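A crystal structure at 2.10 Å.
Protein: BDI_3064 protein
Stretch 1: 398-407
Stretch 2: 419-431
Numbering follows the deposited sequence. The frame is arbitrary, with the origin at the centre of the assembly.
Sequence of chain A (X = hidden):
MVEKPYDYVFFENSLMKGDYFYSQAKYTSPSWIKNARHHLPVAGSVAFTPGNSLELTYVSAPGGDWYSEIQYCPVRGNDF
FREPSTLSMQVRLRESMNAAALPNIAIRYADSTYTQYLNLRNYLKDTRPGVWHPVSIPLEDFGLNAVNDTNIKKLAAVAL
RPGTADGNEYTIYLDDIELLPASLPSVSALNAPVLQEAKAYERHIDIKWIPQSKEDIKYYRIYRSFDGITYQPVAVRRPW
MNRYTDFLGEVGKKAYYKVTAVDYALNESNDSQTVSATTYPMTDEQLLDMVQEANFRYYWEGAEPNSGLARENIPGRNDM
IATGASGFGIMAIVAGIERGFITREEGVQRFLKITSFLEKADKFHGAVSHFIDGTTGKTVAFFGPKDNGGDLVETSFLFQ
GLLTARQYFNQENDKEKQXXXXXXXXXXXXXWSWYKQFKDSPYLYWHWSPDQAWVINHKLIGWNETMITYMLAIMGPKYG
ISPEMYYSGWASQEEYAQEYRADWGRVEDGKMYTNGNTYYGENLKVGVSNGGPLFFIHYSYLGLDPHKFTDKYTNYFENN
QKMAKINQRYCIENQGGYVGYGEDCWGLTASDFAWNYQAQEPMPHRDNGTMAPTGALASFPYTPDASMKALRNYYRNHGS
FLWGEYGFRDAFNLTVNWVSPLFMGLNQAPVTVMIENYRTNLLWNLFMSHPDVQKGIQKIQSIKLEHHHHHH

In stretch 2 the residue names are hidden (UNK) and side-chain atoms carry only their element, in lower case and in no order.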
# COMPACT_ATOMS: atom_id res chain seq x y z
N LEU A 398 12.11 -8.40 -10.38
CA LEU A 398 13.04 -8.84 -9.40
C LEU A 398 14.44 -8.75 -9.92
O LEU A 398 15.32 -8.20 -9.24
CB LEU A 398 12.75 -10.26 -8.94
CG LEU A 398 13.82 -10.80 -7.98
CD1 LEU A 398 13.93 -9.91 -6.74
CD2 LEU A 398 13.52 -12.23 -7.58
N PHE A 399 14.63 -9.27 -11.12
CA PHE A 399 15.95 -9.31 -11.75
C PHE A 399 16.45 -7.98 -12.29
O PHE A 399 17.66 -7.74 -12.31
CB PHE A 399 16.04 -10.46 -12.77
CG PHE A 399 16.29 -11.77 -12.09
CD1 PHE A 399 17.58 -12.17 -11.77
CD2 PHE A 399 15.25 -12.55 -11.67
CE1 PHE A 399 17.81 -13.36 -11.13
CE2 PHE A 399 15.47 -13.74 -11.01
CZ PHE A 399 16.76 -14.14 -10.74
N GLN A 400 15.54 -7.08 -12.66
CA GLN A 400 15.98 -5.72 -12.90
C GLN A 400 16.67 -5.17 -11.64
O GLN A 400 17.68 -4.46 -11.74
CB GLN A 400 14.82 -4.82 -13.26
CG GLN A 400 15.26 -3.43 -13.61
CD GLN A 400 14.12 -2.53 -14.03
OE1 GLN A 400 14.26 -1.75 -14.96
NE2 GLN A 400 12.99 -2.61 -13.32
N GLY A 401 16.08 -5.46 -10.49
CA GLY A 401 16.65 -5.05 -9.22
C GLY A 401 17.96 -5.75 -8.95
O GLY A 401 18.92 -5.10 -8.58
N LEU A 402 17.99 -7.06 -9.16
CA LEU A 402 19.17 -7.84 -8.80
C LEU A 402 20.37 -7.51 -9.65
O LEU A 402 21.49 -7.43 -9.11
CB LEU A 402 18.91 -9.34 -8.86
CG LEU A 402 17.98 -9.87 -7.78
CD1 LEU A 402 17.55 -11.26 -8.20
CD2 LEU A 402 18.62 -9.91 -6.40
N LEU A 403 20.17 -7.29 -10.94
CA LEU A 403 21.27 -6.91 -11.81
C LEU A 403 21.78 -5.52 -11.46
O LEU A 403 22.98 -5.27 -11.56
CB LEU A 403 20.89 -6.96 -13.27
CG LEU A 403 20.54 -8.35 -13.80
CD1 LEU A 403 20.39 -8.24 -15.31
CD2 LEU A 403 21.55 -9.43 -13.47
N THR A 404 20.87 -4.64 -11.02
CA THR A 404 21.27 -3.34 -10.52
C THR A 404 22.14 -3.52 -9.28
O THR A 404 23.23 -2.98 -9.21
CB THR A 404 20.06 -2.48 -10.18
OG1 THR A 404 19.28 -2.31 -11.37
CG2 THR A 404 20.49 -1.12 -9.66
N ALA A 405 21.66 -4.29 -8.33
CA ALA A 405 22.42 -4.56 -7.14
C ALA A 405 23.77 -5.17 -7.46
O ALA A 405 24.78 -4.82 -6.86
CB ALA A 405 21.65 -5.49 -6.22
N ARG A 406 23.78 -6.09 -8.42
CA ARG A 406 25.00 -6.79 -8.78
C ARG A 406 26.08 -5.85 -9.31
O ARG A 406 27.26 -6.08 -9.09
CB ARG A 406 24.67 -7.87 -9.81
CG ARG A 406 25.78 -8.85 -10.09
CD ARG A 406 26.57 -8.41 -11.28
NE ARG A 406 27.61 -9.38 -11.58
CZ ARG A 406 28.86 -9.10 -11.95
NH1 ARG A 406 29.31 -7.85 -12.06
NH2 ARG A 406 29.68 -10.10 -12.20
N GLN A 407 25.67 -4.81 -10.03
CA GLN A 407 26.59 -3.79 -10.48
C GLN A 407 27.01 -2.88 -9.36
O GLN A 407 28.10 -2.37 -9.39
CB GLN A 407 25.96 -2.98 -11.61
CG GLN A 407 25.69 -3.82 -12.83
CD GLN A 407 26.96 -4.46 -13.31
OE1 GLN A 407 27.25 -5.59 -12.95
NE2 GLN A 407 27.75 -3.71 -14.05
N UNK A 419 27.58 -12.08 -3.17
CA UNK A 419 26.38 -11.41 -3.70
C UNK A 419 26.38 -11.52 -5.23
O UNK A 419 25.40 -11.97 -5.81
c UNK A 419 26.19 -8.56 -1.05
c UNK A 419 26.29 -9.92 -3.24
c UNK A 419 25.94 -9.88 -1.73
c UNK A 419 25.26 -9.14 -4.06
N UNK A 420 27.48 -11.12 -5.85
CA UNK A 420 27.61 -11.13 -7.30
C UNK A 420 27.49 -12.53 -7.88
O UNK A 420 26.68 -12.72 -8.79
n UNK A 420 31.43 -9.01 -7.92
c UNK A 420 32.17 -8.64 -6.87
n UNK A 420 33.30 -9.27 -6.61
c UNK A 420 28.97 -8.98 -7.56
n UNK A 420 31.79 -7.64 -6.06
c UNK A 420 28.92 -10.49 -7.74
c UNK A 420 30.16 -8.40 -8.31
N UNK A 421 28.25 -13.48 -7.32
CA UNK A 421 28.19 -14.90 -7.69
C UNK A 421 26.75 -15.40 -7.72
O UNK A 421 26.28 -16.01 -8.68
c UNK A 421 32.17 -17.03 -5.38
n UNK A 421 31.77 -16.55 -4.01
c UNK A 421 30.44 -16.09 -7.09
c UNK A 421 31.02 -17.33 -6.37
c UNK A 421 28.98 -15.77 -6.71
N UNK A 422 26.06 -15.15 -6.62
CA UNK A 422 24.72 -15.64 -6.42
C UNK A 422 23.75 -15.06 -7.44
O UNK A 422 23.01 -15.78 -8.09
o UNK A 422 22.93 -15.67 -4.84
c UNK A 422 24.27 -15.30 -5.01
N UNK A 423 23.81 -13.75 -7.60
CA UNK A 423 23.00 -13.09 -8.59
C UNK A 423 23.33 -13.55 -10.00
O UNK A 423 22.42 -13.76 -10.78
c UNK A 423 23.11 -11.55 -8.49
c UNK A 423 22.88 -9.71 -6.70
c UNK A 423 22.44 -11.07 -7.19
c UNK A 423 22.46 -10.88 -9.70
N UNK A 424 24.60 -13.71 -10.35
CA UNK A 424 24.93 -14.13 -11.71
C UNK A 424 24.29 -15.47 -12.00
O UNK A 424 23.73 -15.65 -13.07
c UNK A 424 26.44 -14.23 -11.96
o UNK A 424 28.36 -12.92 -11.69
o UNK A 424 26.48 -11.84 -11.92
c UNK A 424 27.14 -12.90 -11.86
N UNK A 425 24.35 -16.38 -11.03
CA UNK A 425 23.80 -17.72 -11.19
C UNK A 425 22.27 -17.75 -11.22
O UNK A 425 21.67 -18.39 -12.09
c UNK A 425 24.40 -18.68 -10.14
n UNK A 425 26.76 -19.02 -9.67
c UNK A 425 25.78 -19.17 -10.55
o UNK A 425 25.96 -19.65 -11.67
N UNK A 426 21.65 -17.03 -10.28
CA UNK A 426 20.20 -16.84 -10.31
C UNK A 426 19.75 -16.26 -11.65
O UNK A 426 18.84 -16.79 -12.30
c UNK A 426 19.77 -15.92 -9.17
c UNK A 426 19.67 -16.59 -7.80
c UNK A 426 19.65 -15.53 -6.71
c UNK A 426 18.43 -17.45 -7.69
N UNK A 427 20.43 -15.19 -12.07
CA UNK A 427 20.16 -14.53 -13.34
C UNK A 427 20.33 -15.44 -14.57
O UNK A 427 19.43 -15.53 -15.41
c UNK A 427 18.19 -11.43 -16.64
c UNK A 427 21.24 -12.73 -14.81
c UNK A 427 20.90 -11.70 -16.82
n UNK A 427 22.23 -11.95 -16.65
c UNK A 427 20.23 -11.10 -17.89
c UNK A 427 18.87 -10.98 -17.78
c UNK A 427 22.43 -12.58 -15.46
c UNK A 427 18.86 -12.03 -15.59
c UNK A 427 21.05 -13.31 -13.46
c UNK A 427 20.24 -12.18 -15.68
N UNK A 428 21.47 -16.10 -14.67
CA UNK A 428 21.73 -17.00 -15.80
C UNK A 428 20.70 -18.10 -15.90
O UNK A 428 20.39 -18.55 -17.01
c UNK A 428 26.74 -16.37 -16.12
c UNK A 428 25.58 -17.15 -15.51
n UNK A 428 27.91 -16.43 -15.19
c UNK A 428 23.11 -17.66 -15.70
c UNK A 428 24.25 -16.76 -16.14
N UNK A 429 20.20 -18.54 -14.76
CA UNK A 429 19.28 -19.67 -14.73
C UNK A 429 17.82 -19.34 -14.89
O UNK A 429 17.01 -20.25 -14.91
o UNK A 429 21.25 -21.70 -14.66
n UNK A 429 21.59 -21.28 -12.49
c UNK A 429 19.53 -20.55 -13.50
c UNK A 429 20.87 -21.24 -13.59
N UNK A 430 17.46 -18.07 -15.06
CA UNK A 430 16.08 -17.74 -15.39
C UNK A 430 15.86 -18.19 -16.84
O UNK A 430 16.40 -17.59 -17.78
c UNK A 430 15.99 -15.72 -13.89
c UNK A 430 14.27 -16.04 -15.65
c UNK A 430 15.73 -16.24 -15.28
N UNK A 431 15.08 -19.24 -17.01
CA UNK A 431 14.82 -19.75 -18.36
C UNK A 431 13.74 -18.93 -19.06
O UNK A 431 12.60 -19.37 -19.22
c UNK A 431 14.43 -21.22 -18.31
c UNK A 431 15.45 -22.11 -17.63
o UNK A 431 15.21 -23.92 -16.11
o UNK A 431 14.07 -24.01 -18.01
c UNK A 431 14.87 -23.44 -17.22

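Position 419 carries four carbons, forked at the first, with one arm two carbons long. That is isoleucine: Ile-419 points its CA-to-CB bond toward stretch 1 but stays out of contact.

Position 420 has three carbons, a nitrogen, then a carbon bearing two more nitrogens. Its second side-chain carbon lies 3.7 Å from Arg-406 O. The guanidinium makes it Arg-420, and its CD packs over one face of the Arg-406 guanidinium, 3.9 Å from Arg-406 NH1. The terminal nitrogens of Arg-420 find hydrogen bonds outside the two stretches.

At 421, four carbons in a row end in nitrogen, the CA-to-CB bond directed away from the contact: Lys-421, exposed. One carbon and one oxygen at 422 make Ser-422, out of reach of the partner helix.

Position 423 repeats the pattern of 419, four carbons forked at the first with one longer arm, but here it lands at the centre of the packing. The short arm lies 4.0 Å from Leu-402 CB and 3.7 Å from Arg-406 CB; the tip of the long arm is 3.6 Å from Leu-402 O and 4.4 Å from Ala-405 CB. This is Ile-423, and its CG2 also sits 4.1 Å from Leu-403 CD2.

Position 424 has two carbons, the second carrying two oxygens, one 2.7 Å from Arg-406 NE and the other 3.2 Å from Arg-406 NH2. A carboxylate here is Asp-424, which accepts a hydrogen bond from each of those nitrogens.

Position 425 has the same two-carbon skeleton but ends in one oxygen and one nitrogen, so it is the amide Asn-425, exposed, its CA-to-CB bond directed away.

Four carbons forked at the second, with CB 3.8 Å from Phe-399 CE1, identify 426 as Leu-426.

At 427, one carbon leads into fused five- and six-membered rings holding eight carbons and one nitrogen. Leu-403 CD2 sits over the face of the five-membered ring, and the backbone N is 3.3 Å from Phe-399 CE1. This is Trp-427, its CG 3.6 Å from Leu-403 CD2.

Position 428, four carbons ending in nitrogen, is Lys-428, its CA-to-CB bond directed away. Position 429, two carbons ending in oxygen and nitrogen, is Asn-429, without contact. Position 430 has three carbons, the first carrying the other two, one of these over the Phe-399 ring face and 3.5 Å from Phe-399 CE2: Val-430. Three carbons, the third carrying two oxygens, make 431 Glu-431, out of reach.

Two helices cross with 147° between their directions, axes approaching to 9.4 Å. Ile-423, Leu-426 and Trp-427, with Val-430 from just beyond the helix, set apolar groups against Phe-399, Leu-402, Leu-403 and Ala-405. Two methyl-on-ring contacts use both aromatics as flat surfaces. Toward the other end, Arg-406 meets Asp-424 in a two-point salt bridge: the carboxylate takes the guanidinium's edge, leaving one face for aliphatic packing from Arg-420. Both lysines and Asn-425 leave stretch 1 untouched.

Stretch 2 (419-431) IRKSIDNLWKNVE
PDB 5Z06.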